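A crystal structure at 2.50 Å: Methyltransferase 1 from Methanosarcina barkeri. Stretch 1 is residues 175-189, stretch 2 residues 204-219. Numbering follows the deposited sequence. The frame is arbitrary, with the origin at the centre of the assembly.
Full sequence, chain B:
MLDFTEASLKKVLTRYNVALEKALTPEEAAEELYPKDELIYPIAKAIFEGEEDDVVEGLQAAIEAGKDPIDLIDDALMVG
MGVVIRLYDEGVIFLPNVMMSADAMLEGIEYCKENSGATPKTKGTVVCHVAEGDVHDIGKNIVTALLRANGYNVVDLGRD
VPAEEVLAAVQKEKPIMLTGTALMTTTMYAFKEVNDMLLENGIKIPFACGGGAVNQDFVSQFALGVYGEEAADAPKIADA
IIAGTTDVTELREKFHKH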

# COMPACT_ATOMS: atom_id res chain seq x y z
N PRO B 175 16.02 -39.34 -8.68
CA PRO B 175 14.72 -38.87 -9.10
C PRO B 175 14.81 -38.17 -10.45
O PRO B 175 15.90 -37.77 -10.88
CB PRO B 175 14.35 -37.87 -8.01
CG PRO B 175 15.65 -37.31 -7.57
CD PRO B 175 16.64 -38.43 -7.70
N ILE B 176 13.68 -38.04 -11.12
CA ILE B 176 13.62 -37.34 -12.39
C ILE B 176 13.45 -35.82 -12.18
O ILE B 176 13.77 -35.01 -13.05
CB ILE B 176 12.48 -37.89 -13.26
CG1 ILE B 176 11.20 -38.06 -12.43
CG2 ILE B 176 12.92 -39.22 -13.91
CD1 ILE B 176 9.92 -37.76 -13.17
N MET B 177 12.96 -35.47 -10.99
CA MET B 177 12.56 -34.10 -10.69
C MET B 177 12.67 -33.77 -9.20
O MET B 177 12.26 -34.56 -8.34
CB MET B 177 11.13 -33.90 -11.16
CG MET B 177 10.39 -32.80 -10.47
SD MET B 177 9.34 -32.01 -11.67
CE MET B 177 10.56 -30.99 -12.49
N LEU B 178 13.21 -32.59 -8.92
CA LEU B 178 13.29 -32.08 -7.57
C LEU B 178 12.32 -30.92 -7.39
O LEU B 178 12.38 -29.96 -8.16
CB LEU B 178 14.71 -31.61 -7.29
CG LEU B 178 15.03 -31.05 -5.92
CD1 LEU B 178 14.90 -32.15 -4.88
CD2 LEU B 178 16.43 -30.44 -5.91
N THR B 179 11.42 -31.00 -6.40
CA THR B 179 10.56 -29.85 -6.04
C THR B 179 11.04 -29.14 -4.78
O THR B 179 11.55 -29.77 -3.85
CB THR B 179 9.03 -30.18 -5.89
OG1 THR B 179 8.79 -30.89 -4.68
CG2 THR B 179 8.50 -30.99 -7.05
N GLY B 180 10.87 -27.82 -4.76
CA GLY B 180 11.15 -26.99 -3.59
C GLY B 180 10.06 -25.96 -3.33
O GLY B 180 9.48 -25.39 -4.27
N THR B 181 9.79 -25.70 -2.05
CA THR B 181 8.75 -24.79 -1.65
C THR B 181 9.31 -23.83 -0.62
O THR B 181 9.74 -24.25 0.46
CB THR B 181 7.56 -25.56 -1.07
OG1 THR B 181 6.93 -26.29 -2.11
CG2 THR B 181 6.53 -24.62 -0.44
N ALA B 182 9.31 -22.54 -0.96
CA ALA B 182 9.68 -21.50 0.01
C ALA B 182 8.56 -20.48 0.18
O ALA B 182 7.86 -20.16 -0.77
CB ALA B 182 10.97 -20.84 -0.38
N LEU B 183 8.37 -19.98 1.40
CA LEU B 183 7.28 -19.06 1.68
C LEU B 183 7.69 -17.71 2.25
O LEU B 183 6.87 -16.79 2.37
CB LEU B 183 6.24 -19.71 2.61
CG LEU B 183 5.08 -20.17 1.74
CD1 LEU B 183 5.27 -21.60 1.27
CD2 LEU B 183 3.79 -19.98 2.47
N MET B 184 8.96 -17.59 2.60
CA MET B 184 9.48 -16.38 3.18
C MET B 184 10.63 -15.83 2.37
O MET B 184 11.44 -16.58 1.84
CB MET B 184 9.90 -16.64 4.62
CG MET B 184 8.77 -17.11 5.51
SD MET B 184 9.24 -17.36 7.22
CE MET B 184 9.30 -15.70 7.88
N THR B 185 10.69 -14.51 2.25
CA THR B 185 11.85 -13.84 1.66
C THR B 185 13.12 -14.32 2.37
O THR B 185 14.19 -14.47 1.76
CB THR B 185 11.76 -12.31 1.79
OG1 THR B 185 11.67 -11.95 3.17
CG2 THR B 185 10.52 -11.80 1.06
N THR B 186 12.95 -14.60 3.66
CA THR B 186 14.01 -14.94 4.59
C THR B 186 14.51 -16.37 4.39
O THR B 186 15.41 -16.84 5.07
CB THR B 186 13.47 -14.67 6.02
OG1 THR B 186 14.51 -14.14 6.84
CG2 THR B 186 12.87 -15.90 6.66
N THR B 187 13.95 -17.04 3.38
CA THR B 187 13.99 -18.50 3.25
C THR B 187 14.08 -18.96 1.79
O THR B 187 14.60 -20.04 1.52
CB THR B 187 12.73 -19.11 3.95
OG1 THR B 187 13.13 -19.78 5.15
CG2 THR B 187 11.99 -20.06 3.05
N MET B 188 13.59 -18.15 0.86
CA MET B 188 13.61 -18.47 -0.57
C MET B 188 15.03 -18.68 -1.08
O MET B 188 15.24 -19.36 -2.08
CB MET B 188 12.93 -17.35 -1.38
CG MET B 188 13.35 -15.95 -0.91
SD MET B 188 12.58 -14.60 -1.83
CE MET B 188 13.65 -13.21 -1.37
N TYR B 189 16.00 -18.08 -0.39
CA TYR B 189 17.40 -18.19 -0.76
C TYR B 189 18.04 -19.57 -0.55
O TYR B 189 19.17 -19.80 -0.99
CB TYR B 189 18.22 -17.06 -0.12
CG TYR B 189 18.29 -15.84 -1.01
CD1 TYR B 189 17.94 -14.57 -0.53
CD2 TYR B 189 18.67 -15.96 -2.35
CE1 TYR B 189 18.00 -13.44 -1.37
CE2 TYR B 189 18.72 -14.85 -3.20
CZ TYR B 189 18.39 -13.60 -2.71
OH TYR B 189 18.45 -12.51 -3.56
N LYS B 204 22.08 -32.66 -12.93
CA LYS B 204 21.42 -31.82 -13.93
C LYS B 204 19.93 -32.18 -14.14
O LYS B 204 19.40 -32.12 -15.27
CB LYS B 204 22.21 -31.81 -15.26
CG LYS B 204 22.13 -30.49 -16.06
CD LYS B 204 21.10 -30.55 -17.21
CE LYS B 204 20.11 -29.36 -17.20
NZ LYS B 204 20.67 -28.05 -17.63
N ILE B 205 19.25 -32.55 -13.06
CA ILE B 205 17.80 -32.73 -13.10
C ILE B 205 17.09 -31.39 -12.89
O ILE B 205 17.65 -30.49 -12.24
CB ILE B 205 17.30 -33.83 -12.10
CG1 ILE B 205 17.41 -33.35 -10.65
CG2 ILE B 205 18.02 -35.18 -12.36
CD1 ILE B 205 16.64 -34.21 -9.65
N PRO B 206 15.87 -31.23 -13.44
CA PRO B 206 15.18 -29.96 -13.22
C PRO B 206 14.77 -29.79 -11.76
O PRO B 206 14.43 -30.77 -11.08
CB PRO B 206 13.93 -30.07 -14.11
CG PRO B 206 14.17 -31.24 -15.00
CD PRO B 206 15.08 -32.16 -14.27
N PHE B 207 14.84 -28.55 -11.29
CA PHE B 207 14.47 -28.20 -9.93
C PHE B 207 13.25 -27.30 -9.97
O PHE B 207 13.38 -26.10 -10.15
CB PHE B 207 15.65 -27.49 -9.28
CG PHE B 207 15.43 -27.07 -7.84
CD1 PHE B 207 14.47 -27.70 -7.05
CD2 PHE B 207 16.22 -26.08 -7.28
CE1 PHE B 207 14.29 -27.31 -5.72
CE2 PHE B 207 16.05 -25.69 -5.95
CZ PHE B 207 15.08 -26.31 -5.17
N ALA B 208 12.06 -27.88 -9.84
CA ALA B 208 10.82 -27.09 -9.93
C ALA B 208 10.48 -26.37 -8.61
O ALA B 208 10.07 -27.00 -7.63
CB ALA B 208 9.67 -27.95 -10.41
N CYS B 209 10.63 -25.05 -8.61
CA CYS B 209 10.45 -24.22 -7.43
C CYS B 209 9.11 -23.50 -7.38
O CYS B 209 8.63 -22.99 -8.40
CB CYS B 209 11.55 -23.18 -7.39
SG CYS B 209 13.19 -23.86 -7.27
N GLY B 210 8.53 -23.43 -6.18
CA GLY B 210 7.27 -22.73 -5.95
C GLY B 210 7.13 -22.22 -4.53
O GLY B 210 8.06 -22.30 -3.73
N GLY B 211 5.95 -21.69 -4.23
CA GLY B 211 5.67 -21.08 -2.92
C GLY B 211 5.39 -19.59 -2.99
O GLY B 211 5.78 -18.91 -3.95
N GLY B 212 4.71 -19.07 -1.97
CA GLY B 212 4.22 -17.70 -1.96
C GLY B 212 5.31 -16.67 -2.19
O GLY B 212 5.08 -15.67 -2.86
N ALA B 213 6.49 -16.92 -1.64
CA ALA B 213 7.58 -15.96 -1.66
C ALA B 213 8.35 -15.94 -2.98
O ALA B 213 9.28 -15.15 -3.14
CB ALA B 213 8.53 -16.21 -0.51
N VAL B 214 7.96 -16.79 -3.92
CA VAL B 214 8.75 -17.01 -5.13
C VAL B 214 8.02 -16.66 -6.43
O VAL B 214 6.81 -16.93 -6.57
CB VAL B 214 9.32 -18.48 -5.14
CG1 VAL B 214 9.04 -19.22 -6.45
CG2 VAL B 214 10.80 -18.46 -4.82
N ASN B 215 8.76 -16.05 -7.35
CA ASN B 215 8.28 -15.78 -8.71
C ASN B 215 9.28 -16.19 -9.80
O ASN B 215 10.38 -16.68 -9.50
CB ASN B 215 7.80 -14.32 -8.88
CG ASN B 215 8.94 -13.30 -8.76
OD1 ASN B 215 10.12 -13.63 -8.85
ND2 ASN B 215 8.56 -12.04 -8.58
N GLN B 216 8.88 -15.98 -11.06
CA GLN B 216 9.60 -16.47 -12.24
C GLN B 216 11.04 -15.95 -12.38
O GLN B 216 11.96 -16.72 -12.63
CB GLN B 216 8.80 -16.14 -13.50
CG GLN B 216 9.27 -16.87 -14.75
CD GLN B 216 8.65 -16.32 -16.01
OE1 GLN B 216 9.27 -15.53 -16.73
NE2 GLN B 216 7.41 -16.70 -16.28
N ASP B 217 11.21 -14.64 -12.22
CA ASP B 217 12.52 -14.00 -12.29
C ASP B 217 13.47 -14.48 -11.20
O ASP B 217 14.68 -14.61 -11.44
CB ASP B 217 12.38 -12.47 -12.25
CG ASP B 217 11.68 -11.92 -13.49
OD1 ASP B 217 12.03 -12.34 -14.61
OD2 ASP B 217 10.77 -11.08 -13.32
N PHE B 218 12.93 -14.77 -10.02
CA PHE B 218 13.73 -15.32 -8.94
C PHE B 218 14.29 -16.72 -9.26
O PHE B 218 15.48 -16.96 -9.05
CB PHE B 218 12.96 -15.34 -7.61
CG PHE B 218 13.81 -15.77 -6.44
CD1 PHE B 218 14.67 -14.88 -5.82
CD2 PHE B 218 13.76 -17.08 -5.99
CE1 PHE B 218 15.47 -15.27 -4.76
CE2 PHE B 218 14.55 -17.49 -4.92
CZ PHE B 218 15.41 -16.58 -4.31
N VAL B 219 13.46 -17.62 -9.78
CA VAL B 219 13.91 -18.99 -10.05
C VAL B 219 14.83 -19.07 -11.28
O VAL B 219 15.67 -19.97 -11.38
CB VAL B 219 12.73 -20.00 -10.19
CG1 VAL B 219 11.75 -19.83 -9.05
CG2 VAL B 219 12.03 -19.83 -11.52

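The two stretches meet as neighbouring parallel strands, 177-181 and 207-210, whose axes run 19° apart and approach to 4.6 Å. Five hydrogen bonds define the register. Leu178 N donates to Pro206 O (3.1 Å, 174° at the hydrogen) and Leu178 O accepts from Ala208 N (2.7 Å, 133°); Gly180 N donates to Ala208 O (3.1 Å) and Gly180 O accepts from Gly210 N (2.9 Å); Ala182 N closes the series on Gly210 O (3.0 Å). Each of Leu178 and Gly180 thus bonds through both its N and its O to residues on either side of its bridge partner, the parallel pattern. CA-H...O contacts fill the intervals, as from Thr179 CA to Ala208 O (3.3 Å).

Three residues of stretch 2, Phe218, Ala213 and Ile205, are covered most, and they lie beyond the ends of the paired strands. Phe218, with 85 Å² covered, points its CA-to-CB bond toward stretch 1. Met188 SD sits over the face of its ring, 4.4 Å from the centroid and 19° off the normal, so the polarizable sulfur meets the pi cloud. The ring's edge is turned to the face of Tyr189: the centroids are 5.3 Å apart, the planes at 61°, and Tyr189 CE2 lies 3.6 Å from Phe218 CE1. The helix bearing Phe218 is capped by Asn215, whose OD1 accepts from Phe218 N at 3.3 Å.

Ala213 (80 Å²) lies within the type I turn from Gly211 to Val214, closed by Val214 N to Gly211 O at 3.0 Å. Its small CB reaches the backbone of stretch 1, 3.3 Å from Leu183 C and 3.4 Å from Met184 N. At Gly211, an ideal CB would fall 2.0 Å from Ala182 O, and the positive phi of 116° with psi 158° would also jam it against the preceding carbonyl; both facts call for glycine.

Ile205 (74 Å²) packs at the other end, its CD1 3.9 Å from Pro175 CG and 4.0 Å from Leu178 CB. Leu178, also with 74 Å² covered, shares a sheet face with Phe207 and places CD2 over that ring, 4.0 Å from the centroid and 27° off the normal, a CH-pi contact. The Phe207 ring also leans across Gly180, where an ideal CB would come within 2.8 Å of Phe207 CE1, so the bare glycine leaves the ring its space. On the face bearing Ala208, Met177 CE reaches Ala208 CB at 3.8 Å, an apolar contact.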